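Phosphoribosylglycinamide synthetase (Anaerococcus prevotii, PDB 4DIM) probably acts as an ATP-dependent ligase of the ATP-grasp family, binding ATP and a divalent metal such as manganese. Local coordinates at residues A[130-136]-A[169-174]; A[149-154]-A[176-182]; A[349-355]-A[375-381]. All blocks are in the same frame, centred on the assembly; numbering follows the deposited sequence.

Contact 1 (A[130-136]-A[169-174]); sequences VRNENEL and AIDGFN
The ring of F173 fills the gap between the start of helix 133-141 and the flank of helix 166-179. V130 and N132 are extended, with a bend at R131 (phi/psi -124/-7); from E133 the chain is helical, L136 N donating to N132 O at 3.1 Å; residues 169-174 are helical throughout. The closest backbone approach pairs E133 with I170, CA to CA 7.4 Å. N132 is the N-cap: with chi1 in p, its OD1 accepts from E135 N at 2.7 Å. E135 (chi1 m, chi2 t) bends back, and its OE2 takes a weak hydrogen bond from N132 ND2 at 2.8 Å, so the helix start closes on itself on the side turned from F173. This packs two helices of the small alpha/beta subdomain of the ATP-grasp fold, where both lie against the antiparallel sheet that includes strands 147-150 and 186-189; V130 is tied by backbone hydrogen bonds to C185. The CA-to-CB bond of F173 points toward 130-136; with chi1 t and chi2 91° its ring meets V130, R131 and N132. V130 (chi1 p) brings CG2 to 3.7 Å from F173 CE1, N132 CA lies 3.8 Å from F173 CZ, and R131 C meets the ring edge, 4.1 Å from F173 CZ. L136, in the tp rotamer, sets CD2 3.9 Å from F173 CB, 3.9 Å from A169 O and 4.3 Å from I170 CG2. Nearer the surface E133 (chi1 m) leaves its backbone sideways but swings its carboxylate across, OE2 reaching 4.1 Å from I170 CG2, while the CA-to-CB bond of R131 points away.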
loop_
_atom_site.group_PDB
_atom_site.type_symbol
_atom_site.label_atom_id
_atom_site.label_comp_id
_atom_site.label_asym_id
_atom_site.label_seq_id
_atom_site.Cartn_x
_atom_site.Cartn_y
_atom_site.Cartn_z
ATOM N N VAL A 130 6.244 8.074 27.393
ATOM C CA VAL A 130 6.641 8.878 28.559
ATOM C C VAL A 130 5.404 9.528 29.278
ATOM O O VAL A 130 4.427 9.882 28.626
ATOM C CB VAL A 130 7.682 9.968 28.114
ATOM C CG1 VAL A 130 7.197 10.801 26.930
ATOM C CG2 VAL A 130 8.080 10.891 29.251
ATOM N N ARG A 131 5.464 9.680 30.619
ATOM C CA ARG A 131 4.408 10.341 31.436
ATOM C C ARG A 131 4.967 11.529 32.298
ATOM O O ARG A 131 4.157 12.258 32.858
ATOM C CB ARG A 131 3.652 9.323 32.338
ATOM C CG ARG A 131 2.468 8.689 31.601
ATOM C CD ARG A 131 1.912 7.410 32.206
ATOM N NE ARG A 131 0.884 6.820 31.338
ATOM C CZ ARG A 131 0.160 5.736 31.621
ATOM N NH1 ARG A 131 0.333 5.092 32.773
ATOM N NH2 ARG A 131 -0.745 5.289 30.756
ATOM N N ASN A 132 6.311 11.756 32.342
ATOM C CA ASN A 132 6.954 12.844 33.118
ATOM C C ASN A 132 8.391 13.167 32.625
ATOM O O ASN A 132 9.012 12.328 31.971
ATOM C CB ASN A 132 7.021 12.471 34.626
ATOM C CG ASN A 132 7.489 11.052 34.873
ATOM O OD1 ASN A 132 8.656 10.736 34.657
ATOM N ND2 ASN A 132 6.587 10.147 35.269
ATOM N N GLU A 133 8.938 14.344 33.016
ATOM C CA GLU A 133 10.297 14.799 32.635
ATOM C C GLU A 133 11.416 13.764 32.961
ATOM O O GLU A 133 12.431 13.713 32.261
ATOM C CB GLU A 133 10.640 16.142 33.325
ATOM C CG GLU A 133 9.871 17.343 32.776
ATOM C CD GLU A 133 10.691 18.518 32.265
ATOM O OE1 GLU A 133 10.079 19.459 31.703
ATOM O OE2 GLU A 133 11.933 18.512 32.437
ATOM N N ASN A 134 11.216 12.954 34.010
ATOM C CA ASN A 134 12.158 11.914 34.428
ATOM C C ASN A 134 12.074 10.710 33.501
ATOM O O ASN A 134 13.108 10.156 33.137
ATOM C CB ASN A 134 11.881 11.488 35.875
ATOM C CG ASN A 134 12.051 12.621 36.864
ATOM O OD1 ASN A 134 11.087 13.320 37.247
ATOM N ND2 ASN A 134 13.285 12.824 37.292
ATOM N N GLU A 135 10.847 10.303 33.116
ATOM C CA GLU A 135 10.649 9.192 32.175
ATOM C C GLU A 135 11.197 9.564 30.745
ATOM O O GLU A 135 11.598 8.664 30.012
ATOM C CB GLU A 135 9.163 8.763 32.097
ATOM C CG GLU A 135 8.670 7.778 33.151
ATOM C CD GLU A 135 7.177 7.486 33.050
ATOM O OE1 GLU A 135 6.695 7.191 31.926
ATOM O OE2 GLU A 135 6.486 7.572 34.094
ATOM N N LEU A 136 11.235 10.887 30.383
ATOM C CA LEU A 136 11.737 11.386 29.094
ATOM C C LEU A 136 13.214 11.055 28.944
ATOM O O LEU A 136 13.612 10.426 27.965
ATOM C CB LEU A 136 11.526 12.923 28.957
ATOM C CG LEU A 136 11.790 13.557 27.555
ATOM C CD1 LEU A 136 10.987 12.862 26.460
ATOM C CD2 LEU A 136 11.474 15.065 27.523
ATOM N N ALA A 169 13.650 19.211 23.149
ATOM C CA ALA A 169 12.913 18.017 23.624
ATOM C C ALA A 169 12.018 18.309 24.825
ATOM O O ALA A 169 10.879 17.847 24.845
ATOM C CB ALA A 169 13.884 16.903 23.996
ATOM N N ILE A 170 12.538 19.013 25.852
ATOM C CA ILE A 170 11.724 19.390 27.021
ATOM C C ILE A 170 10.731 20.466 26.568
ATOM O O ILE A 170 9.556 20.388 26.914
ATOM C CB ILE A 170 12.567 19.835 28.249
ATOM C CG1 ILE A 170 13.356 21.165 28.013
ATOM C CG2 ILE A 170 13.506 18.699 28.665
ATOM C CD1 ILE A 170 12.629 22.513 28.473
ATOM N N ASP A 171 11.199 21.418 25.722
ATOM C CA ASP A 171 10.395 22.513 25.166
ATOM C C ASP A 171 9.256 21.938 24.333
ATOM O O ASP A 171 8.166 22.516 24.298
ATOM C CB ASP A 171 11.296 23.447 24.323
ATOM C CG ASP A 171 10.684 24.765 23.883
ATOM O OD1 ASP A 171 9.769 24.739 23.025
ATOM O OD2 ASP A 171 11.191 25.827 24.317
ATOM N N GLY A 172 9.521 20.796 23.689
ATOM C CA GLY A 172 8.532 20.044 22.928
ATOM C C GLY A 172 7.565 19.308 23.838
ATOM O O GLY A 172 6.369 19.474 23.659
ATOM N N PHE A 173 8.057 18.513 24.824
ATOM C CA PHE A 173 7.223 17.766 25.777
ATOM C C PHE A 173 6.263 18.689 26.574
ATOM O O PHE A 173 5.064 18.388 26.678
ATOM C CB PHE A 173 8.091 16.938 26.748
ATOM C CG PHE A 173 7.367 16.150 27.831
ATOM C CD1 PHE A 173 6.965 14.834 27.613
ATOM C CD2 PHE A 173 7.180 16.689 29.102
ATOM C CE1 PHE A 173 6.320 14.098 28.624
ATOM C CE2 PHE A 173 6.584 15.932 30.127
ATOM C CZ PHE A 173 6.153 14.649 29.881
ATOM N N ASN A 174 6.770 19.817 27.088
ATOM C CA ASN A 174 5.932 20.770 27.813
ATOM C C ASN A 174 4.831 21.348 26.902
ATOM O O ASN A 174 3.680 21.429 27.327
ATOM C CB ASN A 174 6.782 21.894 28.436
ATOM C CG ASN A 174 7.712 21.425 29.553
ATOM O OD1 ASN A 174 7.539 20.349 30.148
ATOM N ND2 ASN A 174 8.744 22.212 29.854
#

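Contact 2 (A[149-154]-A[176-182]); sequences VKATDL and TMNLTKR
One carboxylate, that of D153, gathers three hydrogen bonds from two consecutive residues in the loop that follows helix 166-179. With chi1 in p, D153 accepts from T180 OG1 through OD1 (2.6 Å), and through OD2 from K181 N (3.1 Å, 171°) and K181 NZ (3.0 Å), the last also a salt bridge. T180, chi1 t, is held in an ST turn: its OG1 accepts from R182 N at 3.3 Å. D153 CB lies over one face of the R182 (chi1 m) guanidinium, 3.5 Å from R182 NH2. Residues 149-150 are strand and 151-154 loop, the CA-to-CB bonds of A151, D153 and L154 pointing toward 176-182; T176 and M177 are helical, T180-R182 loop. A151 and T180 are closest, CA to CA 6.1 Å. T176 (chi1 m) packs CG2 3.7 Å from A151 CB, its OG1 bonded to G172 O, and L154 CD2 meets L179 CG at 3.8 Å. In this ATP-grasp subdomain D153 thus combines charge with directed hydrogen bonds from a hydroxyl, a main-chain amide and a lysine amine.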
loop_
_atom_site.group_PDB
_atom_site.type_symbol
_atom_site.label_atom_id
_atom_site.label_comp_id
_atom_site.label_asym_id
_atom_site.label_seq_id
_atom_site.Cartn_x
_atom_site.Cartn_y
_atom_site.Cartn_z
ATOM N N VAL A 149 8.539 14.669 19.361
ATOM C CA VAL A 149 7.650 14.661 20.528
ATOM C C VAL A 149 6.281 14.880 20.001
ATOM O O VAL A 149 6.038 15.845 19.263
ATOM C CB VAL A 149 7.964 15.663 21.624
ATOM C CG1 VAL A 149 7.176 15.292 22.860
ATOM C CG2 VAL A 149 9.458 15.692 21.934
ATOM N N LYS A 150 5.378 13.975 20.328
ATOM C CA LYS A 150 4.058 14.041 19.745
ATOM C C LYS A 150 3.026 13.487 20.632
ATOM O O LYS A 150 3.306 12.746 21.567
ATOM C CB LYS A 150 4.027 13.296 18.392
ATOM C CG LYS A 150 4.543 11.866 18.424
ATOM C CD LYS A 150 4.470 11.289 17.046
ATOM C CE LYS A 150 4.861 9.834 17.003
ATOM N NZ LYS A 150 4.175 9.126 15.888
ATOM N N ALA A 151 1.803 13.901 20.325
ATOM C CA ALA A 151 0.590 13.559 21.022
ATOM C C ALA A 151 -0.099 12.504 20.226
ATOM O O ALA A 151 0.094 12.384 19.015
ATOM C CB ALA A 151 -0.281 14.794 21.170
ATOM N N THR A 152 -0.898 11.733 20.896
ATOM C CA THR A 152 -1.567 10.608 20.291
ATOM C C THR A 152 -2.992 10.974 19.838
ATOM O O THR A 152 -3.476 10.402 18.857
ATOM C CB THR A 152 -1.524 9.496 21.333
ATOM O OG1 THR A 152 -2.433 9.808 22.388
ATOM C CG2 THR A 152 -0.108 9.335 21.942
ATOM N N ASP A 153 -3.647 11.934 20.533
ATOM C CA ASP A 153 -5.046 12.308 20.288
ATOM C C ASP A 153 -5.245 13.166 19.036
ATOM O O ASP A 153 -6.149 12.859 18.235
ATOM C CB ASP A 153 -5.669 13.018 21.511
ATOM C CG ASP A 153 -4.963 14.232 22.081
ATOM O OD1 ASP A 153 -3.717 14.278 22.022
ATOM O OD2 ASP A 153 -5.639 15.058 22.723
ATOM N N LEU A 154 -4.421 14.221 18.873
ATOM C CA LEU A 154 -4.484 15.137 17.730
ATOM C C LEU A 154 -3.437 14.757 16.684
ATOM O O LEU A 154 -2.418 14.160 17.028
ATOM C CB LEU A 154 -4.283 16.590 18.194
ATOM C CG LEU A 154 -2.871 16.980 18.712
ATOM C CD1 LEU A 154 -2.139 17.874 17.707
ATOM C CD2 LEU A 154 -2.952 17.657 20.082
ATOM N N THR A 176 3.525 19.910 24.245
ATOM C CA THR A 176 2.662 18.808 23.808
ATOM C C THR A 176 1.704 18.400 24.913
ATOM O O THR A 176 0.527 18.215 24.643
ATOM C CB THR A 176 3.501 17.570 23.379
ATOM O OG1 THR A 176 4.528 17.943 22.465
ATOM C CG2 THR A 176 2.643 16.477 22.741
HETATM N N MSE A 177 2.224 18.222 26.144
HETATM C CA MSE A 177 1.432 17.784 27.302
HETATM C C MSE A 177 0.370 18.813 27.739
HETATM O O MSE A 177 -0.621 18.428 28.371
HETATM C CB MSE A 177 2.334 17.460 28.482
HETATM C CG MSE A 177 3.148 16.238 28.258
HETATM SE SE MSE A 177 2.202 14.664 28.745
HETATM C CE MSE A 177 2.394 14.895 30.657
ATOM N N ASN A 178 0.560 20.095 27.398
ATOM C CA ASN A 178 -0.433 21.118 27.710
ATOM C C ASN A 178 -1.529 21.117 26.654
ATOM O O ASN A 178 -2.677 21.423 26.986
ATOM C CB ASN A 178 0.199 22.526 27.850
ATOM C CG ASN A 178 0.562 22.863 29.279
ATOM O OD1 ASN A 178 -0.247 23.441 30.016
ATOM N ND2 ASN A 178 1.769 22.471 29.713
ATOM N N LEU A 179 -1.194 20.786 25.401
ATOM C CA LEU A 179 -2.182 20.744 24.327
ATOM C C LEU A 179 -2.992 19.418 24.303
ATOM O O LEU A 179 -4.170 19.432 23.931
ATOM C CB LEU A 179 -1.480 20.940 22.972
ATOM C CG LEU A 179 -2.408 21.001 21.735
ATOM C CD1 LEU A 179 -3.501 22.095 21.889
ATOM C CD2 LEU A 179 -1.604 21.220 20.465
ATOM N N THR A 180 -2.351 18.277 24.610
ATOM C CA THR A 180 -3.037 16.980 24.596
ATOM C C THR A 180 -3.972 16.845 25.765
ATOM O O THR A 180 -3.719 17.416 26.831
ATOM C CB THR A 180 -2.052 15.797 24.617
ATOM O OG1 THR A 180 -2.801 14.608 24.396
ATOM C CG2 THR A 180 -1.298 15.662 25.947
ATOM N N LYS A 181 -5.038 16.045 25.572
ATOM C CA LYS A 181 -6.014 15.745 26.628
ATOM C C LYS A 181 -5.562 14.564 27.493
ATOM O O LYS A 181 -6.105 14.381 28.588
ATOM C CB LYS A 181 -7.386 15.429 26.029
ATOM C CG LYS A 181 -8.120 16.649 25.469
ATOM C CD LYS A 181 -9.246 16.247 24.526
ATOM C CE LYS A 181 -8.799 15.787 23.119
ATOM N NZ LYS A 181 -8.547 14.315 22.973
ATOM N N ARG A 182 -4.560 13.800 27.025
ATOM C CA ARG A 182 -4.051 12.604 27.686
ATOM C C ARG A 182 -3.047 13.000 28.770
ATOM O O ARG A 182 -2.642 14.159 28.813
ATOM C CB ARG A 182 -3.352 11.666 26.640
ATOM C CG ARG A 182 -4.068 11.447 25.300
ATOM C CD ARG A 182 -4.798 10.119 25.239
ATOM N NE ARG A 182 -5.591 9.937 24.016
ATOM C CZ ARG A 182 -6.790 10.473 23.782
ATOM N NH1 ARG A 182 -7.344 11.299 24.664
ATOM N NH2 ARG A 182 -7.419 10.230 22.640
#

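Contact 3 (A[349-355]-A[375-381]); sequences DDIVEIT and GQIIVKE
Strand 375-381 runs antiparallel to strand 351-355, their axes 4.5 Å apart at closest and 178° between directions. At its start G375 CA sits 3.1 Å from T355 O. Q376 pairs with T355 through both backbone bonds, Q376 N to T355 O 2.9 Å and T355 N to Q376 O 3.0 Å; its side chain (chi1 p, chi2 t) gives NE2 to E353 OE2 at 2.7 Å, an oxygen that also accepts from T355 OG1 at 2.7 Å. I377 (mt) faces I354 (mt) in a non-hydrogen-bonded pair, CG1 to CG1 4.3 Å. At I378 comes a classic beta bulge: I378 O accepts from both V352 N (2.8 Å) and E353 N (3.1 Å), and I378 N donates to E353 O at 2.8 Å. V352, with phi/psi near -75/-43, is the extra residue, and its CB lies 4.0 Å from I378 CB. V379 then pairs with I351, CA to CA 4.6 Å. K380 N bonds D350 O at 3.0 Å, and its side chain (chi1 p, chi2 and chi3 t, chi4 p) reaches across so that NZ meets D349 O at 2.9 Å and, in a salt bridge, D350 OD1 at 3.6 Å. E381 ends the strand with OE1 3.1 Å from D350 OD2, two like charges, with K390 weakly near both. Strand 351-356 borders the large antiparallel sheet, and strand 375-381 bonds on to 323-329; I377 and V379 lie under helix 384-395, V352, I378 and K380 against helix 285-293.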
loop_
_atom_site.group_PDB
_atom_site.type_symbol
_atom_site.label_atom_id
_atom_site.label_comp_id
_atom_site.label_asym_id
_atom_site.label_seq_id
_atom_site.Cartn_x
_atom_site.Cartn_y
_atom_site.Cartn_z
ATOM N N ASP A 349 3.771 -2.383 -27.156
ATOM C CA ASP A 349 3.775 -3.452 -26.152
ATOM C C ASP A 349 4.552 -3.067 -24.876
ATOM O O ASP A 349 4.347 -3.713 -23.847
ATOM C CB ASP A 349 4.345 -4.751 -26.738
ATOM C CG ASP A 349 3.472 -5.365 -27.818
ATOM O OD1 ASP A 349 2.491 -4.691 -28.256
ATOM O OD2 ASP A 349 3.763 -6.514 -28.234
ATOM N N ASP A 350 5.432 -2.037 -24.940
ATOM C CA ASP A 350 6.152 -1.507 -23.773
ATOM C C ASP A 350 5.251 -0.540 -22.976
ATOM O O ASP A 350 5.586 -0.209 -21.850
ATOM C CB ASP A 350 7.487 -0.832 -24.172
ATOM C CG ASP A 350 8.625 -1.809 -24.452
ATOM O OD1 ASP A 350 8.412 -3.046 -24.293
ATOM O OD2 ASP A 350 9.727 -1.343 -24.838
ATOM N N ILE A 351 4.113 -0.118 -23.540
ATOM C CA ILE A 351 3.104 0.668 -22.833
ATOM C C ILE A 351 2.128 -0.369 -22.330
ATOM O O ILE A 351 1.405 -0.993 -23.114
ATOM C CB ILE A 351 2.416 1.770 -23.683
ATOM C CG1 ILE A 351 3.450 2.706 -24.337
ATOM C CG2 ILE A 351 1.459 2.576 -22.803
ATOM C CD1 ILE A 351 2.886 3.674 -25.281
ATOM N N VAL A 352 2.200 -0.628 -21.037
ATOM C CA VAL A 352 1.361 -1.599 -20.366
ATOM C C VAL A 352 -0.036 -1.025 -20.195
ATOM O O VAL A 352 -1.022 -1.733 -20.372
ATOM C CB VAL A 352 1.997 -1.960 -19.014
ATOM C CG1 VAL A 352 1.052 -2.797 -18.167
ATOM C CG2 VAL A 352 3.345 -2.659 -19.219
ATOM N N GLU A 353 -0.120 0.240 -19.801
ATOM C CA GLU A 353 -1.400 0.866 -19.541
ATOM C C GLU A 353 -1.361 2.370 -19.723
ATOM O O GLU A 353 -0.359 3.000 -19.398
ATOM C CB GLU A 353 -1.824 0.558 -18.104
ATOM C CG GLU A 353 -3.301 0.716 -17.859
ATOM C CD GLU A 353 -3.686 0.691 -16.399
ATOM O OE1 GLU A 353 -3.422 -0.326 -15.713
ATOM O OE2 GLU A 353 -4.255 1.706 -15.937
ATOM N N ILE A 354 -2.442 2.912 -20.306
ATOM C CA ILE A 354 -2.750 4.338 -20.426
ATOM C C ILE A 354 -4.220 4.422 -20.175
ATOM O O ILE A 354 -4.998 4.091 -21.069
ATOM C CB ILE A 354 -2.357 5.077 -21.741
ATOM C CG1 ILE A 354 -0.833 5.237 -21.873
ATOM C CG2 ILE A 354 -3.020 6.475 -21.758
ATOM C CD1 ILE A 354 -0.365 5.713 -23.274
ATOM N N THR A 355 -4.622 4.796 -18.964
ATOM C CA THR A 355 -6.045 4.917 -18.675
ATOM C C THR A 355 -6.341 6.275 -18.119
ATOM O O THR A 355 -5.556 6.817 -17.338
ATOM C CB THR A 355 -6.520 3.812 -17.710
ATOM O OG1 THR A 355 -5.783 3.885 -16.494
ATOM C CG2 THR A 355 -6.422 2.416 -18.327
ATOM N N GLY A 375 -5.495 10.325 -14.618
ATOM C CA GLY A 375 -5.303 8.977 -15.124
ATOM C C GLY A 375 -4.011 8.389 -14.630
ATOM O O GLY A 375 -3.442 8.867 -13.642
ATOM N N GLN A 376 -3.534 7.371 -15.342
ATOM C CA GLN A 376 -2.272 6.719 -15.019
ATOM C C GLN A 376 -1.675 6.056 -16.229
ATOM O O GLN A 376 -2.399 5.617 -17.131
ATOM C CB GLN A 376 -2.435 5.687 -13.903
ATOM C CG GLN A 376 -3.243 4.455 -14.306
ATOM C CD GLN A 376 -3.642 3.638 -13.122
ATOM O OE1 GLN A 376 -3.672 4.094 -11.985
ATOM N NE2 GLN A 376 -4.045 2.442 -13.365
ATOM N N ILE A 377 -0.343 5.973 -16.213
ATOM C CA ILE A 377 0.499 5.412 -17.256
ATOM C C ILE A 377 1.396 4.361 -16.648
ATOM O O ILE A 377 2.049 4.627 -15.644
ATOM C CB ILE A 377 1.379 6.516 -17.917
ATOM C CG1 ILE A 377 0.516 7.647 -18.552
ATOM C CG2 ILE A 377 2.344 5.902 -18.956
ATOM C CD1 ILE A 377 1.283 8.889 -18.809
ATOM N N ILE A 378 1.509 3.206 -17.319
ATOM C CA ILE A 378 2.429 2.166 -16.926
ATOM C C ILE A 378 3.243 1.749 -18.151
ATOM O O ILE A 378 2.694 1.407 -19.192
ATOM C CB ILE A 378 1.788 0.942 -16.248
ATOM C CG1 ILE A 378 0.754 1.347 -15.231
ATOM C CG2 ILE A 378 2.909 0.082 -15.593
ATOM C CD1 ILE A 378 -0.015 0.244 -14.740
ATOM N N VAL A 379 4.566 1.756 -17.981
ATOM C CA VAL A 379 5.524 1.329 -18.993
ATOM C C VAL A 379 6.495 0.320 -18.370
ATOM O O VAL A 379 6.623 0.253 -17.138
ATOM C CB VAL A 379 6.265 2.485 -19.642
ATOM C CG1 VAL A 379 5.271 3.476 -20.246
ATOM C CG2 VAL A 379 7.198 3.177 -18.656
ATOM N N LYS A 380 7.094 -0.509 -19.255
ATOM C CA LYS A 380 8.107 -1.524 -18.972
ATOM C C LYS A 380 9.204 -1.388 -20.037
ATOM O O LYS A 380 8.885 -1.030 -21.167
ATOM C CB LYS A 380 7.498 -2.961 -18.953
ATOM C CG LYS A 380 6.897 -3.455 -20.274
ATOM C CD LYS A 380 6.423 -4.893 -20.130
ATOM C CE LYS A 380 5.644 -5.467 -21.287
ATOM N NZ LYS A 380 6.379 -5.407 -22.589
ATOM N N GLU A 381 10.475 -1.686 -19.705
ATOM C CA GLU A 381 11.613 -1.559 -20.645
ATOM C C GLU A 381 12.883 -2.195 -19.978
ATOM O O GLU A 381 12.777 -2.621 -18.843
ATOM C CB GLU A 381 11.794 -0.062 -20.994
ATOM C CG GLU A 381 12.785 0.295 -22.083
ATOM C CD GLU A 381 12.875 -0.435 -23.405
ATOM O OE1 GLU A 381 12.414 0.135 -24.423
ATOM O OE2 GLU A 381 13.634 -1.432 -23.458
#

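Overall arrangement
Contacts 1 and 2 share helix 166-179 and touch, F173 CA lying 3.8 Å from V149 CG1; their segments alternate along the chain, weaving one small subdomain. Contact 3 sits across the chain's centre, about 51 Å from contact 1 and 45 Å from contact 2 between centres. Contact 1 is chiefly apolar, with V130, L136 and F173 buried. Contact 2 grades from buried packing at V149 and T176 to charge where K181 and R182 are exposed. Contact 3 depends on strand-to-strand backbone bonding, strand 375-381 more buried (G375, I377-V379) than border strand 351-355, with a charged cluster of D350, K380 and E381 at one end and E353 bonded to Q376 and T355 at the other.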